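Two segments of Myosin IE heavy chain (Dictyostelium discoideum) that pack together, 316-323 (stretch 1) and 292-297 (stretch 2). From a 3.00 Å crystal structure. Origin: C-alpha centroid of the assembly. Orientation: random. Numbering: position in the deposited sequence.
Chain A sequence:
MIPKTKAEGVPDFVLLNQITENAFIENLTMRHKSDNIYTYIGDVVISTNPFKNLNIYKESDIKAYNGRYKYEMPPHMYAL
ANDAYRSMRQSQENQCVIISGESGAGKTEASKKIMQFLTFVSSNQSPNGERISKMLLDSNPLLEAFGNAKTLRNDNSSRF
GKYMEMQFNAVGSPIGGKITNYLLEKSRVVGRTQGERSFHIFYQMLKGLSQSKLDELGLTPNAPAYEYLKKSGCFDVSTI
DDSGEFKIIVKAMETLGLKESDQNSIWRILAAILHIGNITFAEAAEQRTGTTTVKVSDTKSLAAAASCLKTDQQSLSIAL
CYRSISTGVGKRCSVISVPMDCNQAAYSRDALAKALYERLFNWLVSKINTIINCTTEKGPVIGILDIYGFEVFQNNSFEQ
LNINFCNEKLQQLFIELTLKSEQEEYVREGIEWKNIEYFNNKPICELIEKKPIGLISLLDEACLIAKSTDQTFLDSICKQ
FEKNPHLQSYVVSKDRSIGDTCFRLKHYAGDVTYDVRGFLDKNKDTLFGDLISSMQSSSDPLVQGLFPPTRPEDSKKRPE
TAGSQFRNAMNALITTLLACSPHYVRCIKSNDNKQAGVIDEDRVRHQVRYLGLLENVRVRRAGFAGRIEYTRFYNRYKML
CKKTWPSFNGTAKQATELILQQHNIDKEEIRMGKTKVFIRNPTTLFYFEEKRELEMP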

# COMPACT_ATOMS: atom_id res chain seq x y z
N LEU A 316 -15.47 -26.95 19.78
CA LEU A 316 -15.60 -26.06 18.63
C LEU A 316 -17.08 -25.88 18.34
O LEU A 316 -17.59 -24.76 18.36
CB LEU A 316 -14.91 -26.67 17.42
CG LEU A 316 -14.34 -25.69 16.39
CD1 LEU A 316 -14.10 -26.45 15.09
CD2 LEU A 316 -15.29 -24.53 16.15
N SER A 317 -17.76 -26.98 18.06
CA SER A 317 -19.19 -26.94 17.77
C SER A 317 -19.96 -26.10 18.78
O SER A 317 -20.82 -25.31 18.40
CB SER A 317 -19.76 -28.35 17.75
OG SER A 317 -21.16 -28.31 17.57
N ILE A 318 -19.64 -26.26 20.05
CA ILE A 318 -20.31 -25.51 21.11
C ILE A 318 -19.98 -24.02 21.05
O ILE A 318 -20.79 -23.17 21.44
CB ILE A 318 -19.91 -26.05 22.49
CG1 ILE A 318 -20.25 -27.53 22.57
CG2 ILE A 318 -20.61 -25.27 23.58
CD1 ILE A 318 -19.65 -28.23 23.76
N ALA A 319 -18.79 -23.70 20.58
CA ALA A 319 -18.37 -22.32 20.47
C ALA A 319 -19.11 -21.61 19.33
O ALA A 319 -19.26 -20.39 19.33
CB ALA A 319 -16.87 -22.25 20.24
N LEU A 320 -19.57 -22.40 18.37
CA LEU A 320 -20.29 -21.86 17.23
C LEU A 320 -21.78 -21.71 17.50
O LEU A 320 -22.46 -20.94 16.82
CB LEU A 320 -20.09 -22.76 16.01
CG LEU A 320 -18.68 -22.84 15.45
CD1 LEU A 320 -18.67 -23.77 14.24
CD2 LEU A 320 -18.21 -21.46 15.08
N CYS A 321 -22.30 -22.42 18.49
CA CYS A 321 -23.72 -22.38 18.79
C CYS A 321 -24.12 -21.75 20.13
O CYS A 321 -25.30 -21.64 20.42
CB CYS A 321 -24.30 -23.78 18.69
SG CYS A 321 -23.82 -24.64 17.17
N TYR A 322 -23.15 -21.35 20.93
CA TYR A 322 -23.45 -20.74 22.23
C TYR A 322 -22.43 -19.67 22.61
O TYR A 322 -21.32 -19.63 22.07
CB TYR A 322 -23.50 -21.80 23.35
CG TYR A 322 -24.45 -22.96 23.11
CD1 TYR A 322 -24.11 -24.01 22.25
CD2 TYR A 322 -25.69 -23.01 23.75
CE1 TYR A 322 -24.99 -25.07 22.03
CE2 TYR A 322 -26.58 -24.08 23.53
CZ TYR A 322 -26.22 -25.10 22.67
OH TYR A 322 -27.10 -26.14 22.45
N ARG A 323 -22.81 -18.81 23.55
CA ARG A 323 -21.91 -17.77 24.04
C ARG A 323 -21.36 -18.18 25.42
O ARG A 323 -21.15 -19.37 25.69
CB ARG A 323 -22.64 -16.43 24.16
CG ARG A 323 -22.30 -15.44 23.06
CD ARG A 323 -23.06 -15.73 21.78
NE ARG A 323 -22.61 -14.86 20.68
CZ ARG A 323 -21.48 -15.03 20.00
NH1 ARG A 323 -20.67 -16.05 20.29
NH2 ARG A 323 -21.16 -14.19 19.01
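Stretch 2 292-297: TTVKVS

Stretch 2 is a short β-strand that runs obliquely antiparallel along one flank of the helix in stretch 1, in a small contact held by one lysine-to-serine hydrogen bond and a few van der Waals contacts. The strand covers Thr293 to Val296, and its residues have extended backbone angles, with phi/psi of -127/145° at Val294 and -135/160° at Lys295. Its N-to-C direction makes an angle of 139° with that of the helix, and the two axes approach to 8.4 Å. The chain therefore descends the helix as its numbering rises: CA of Val294 lies 6.0 Å from CA of Cys321, and CA of Val296 lies 7.1 Å from CA of Ser317, one helical turn earlier.

At the Ser317 level, the CA-to-CB bonds of Ser317 and Val296 both point toward the opposing stretch, and Val296 CG2 comes within 3.7 Å of Ser317 OG. The polar link is made by Lys295. Its CA-to-CB bond points sideways, but the side chain bends through p rotamers at chi2 and chi3 and brings its end nearer to the helix, where Lys295 NZ donates a hydrogen bond to Ser317 OG at 2.9 Å. The same Lys295 NZ lies 3.9 Å from Cys321 SG, so the ammonium group is close to residues on successive turns.

Cys321 is buried and has the largest area covered by the strand of any residue in stretch 1. Cys321 CB sits 3.4 Å from Val294 O, packing directly against the strand backbone, while Cys321 SG reaches 4.3 Å from Val296 CG2 in a looser apolar contact. The CA-to-CB bond of Val294 points sideways, and its carbonyl oxygen, not its side chain, comes closest to Cys321.

Tyr322, which follows Cys321, adopts an extended conformation, with phi/psi of -147/162°, and extends the contact to the beginning of the strand. Its CA-to-CB bond points sideways, yet the aromatic side chain carries its end closer to stretch 2, leaving Tyr322 OH 3.6 Å from Thr293 OG1. The CG2 methyl of Thr293 approaches the tyrosine ring obliquely. Thr293 directs its CA-to-CB bond toward stretch 1, and both of its branches lie near this aromatic side chain.

The contact is compact, burying 316 Å² summed over both sides. Leu316, Ala319 and Arg323 lie out of reach of stretch 2, and Thr292 and Ser297 out of reach of stretch 1. The close contacts from stretch 1 all come from Ser317, Cys321 and Tyr322.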

# COMPACT_ATOMS: atom_id res chain seq x y z
N THR A 292 -35.45 -23.02 21.79
CA THR A 292 -34.77 -23.86 20.80
C THR A 292 -33.38 -23.32 20.51
O THR A 292 -33.16 -22.11 20.49
CB THR A 292 -35.58 -23.92 19.47
OG1 THR A 292 -34.93 -24.82 18.56
CG2 THR A 292 -35.68 -22.52 18.84
N THR A 293 -32.44 -24.23 20.29
CA THR A 293 -31.06 -23.84 19.98
C THR A 293 -30.76 -24.10 18.51
O THR A 293 -31.67 -24.39 17.73
CB THR A 293 -30.05 -24.65 20.83
OG1 THR A 293 -30.09 -26.03 20.46
CG2 THR A 293 -30.38 -24.52 22.31
N VAL A 294 -29.50 -23.98 18.13
CA VAL A 294 -29.09 -24.22 16.75
C VAL A 294 -27.96 -25.23 16.76
O VAL A 294 -27.14 -25.25 17.68
CB VAL A 294 -28.58 -22.94 16.09
CG1 VAL A 294 -28.13 -23.24 14.68
CG2 VAL A 294 -29.66 -21.89 16.09
N LYS A 295 -27.91 -26.09 15.75
CA LYS A 295 -26.86 -27.09 15.70
C LYS A 295 -26.24 -27.22 14.31
O LYS A 295 -26.83 -26.81 13.32
CB LYS A 295 -27.39 -28.45 16.17
CG LYS A 295 -26.35 -29.57 16.16
CD LYS A 295 -24.99 -29.15 16.74
CE LYS A 295 -25.08 -28.70 18.20
NZ LYS A 295 -23.76 -28.25 18.74
N VAL A 296 -25.04 -27.78 14.26
CA VAL A 296 -24.32 -27.97 13.01
C VAL A 296 -24.94 -29.07 12.16
O VAL A 296 -25.27 -30.14 12.66
CB VAL A 296 -22.86 -28.35 13.28
CG1 VAL A 296 -22.09 -28.43 11.97
CG2 VAL A 296 -22.23 -27.33 14.22
N SER A 297 -25.10 -28.80 10.87
CA SER A 297 -25.68 -29.76 9.94
C SER A 297 -24.56 -30.53 9.25
O SER A 297 -24.39 -31.73 9.47
CB SER A 297 -26.52 -29.06 8.89
OG SER A 297 -27.51 -28.24 9.48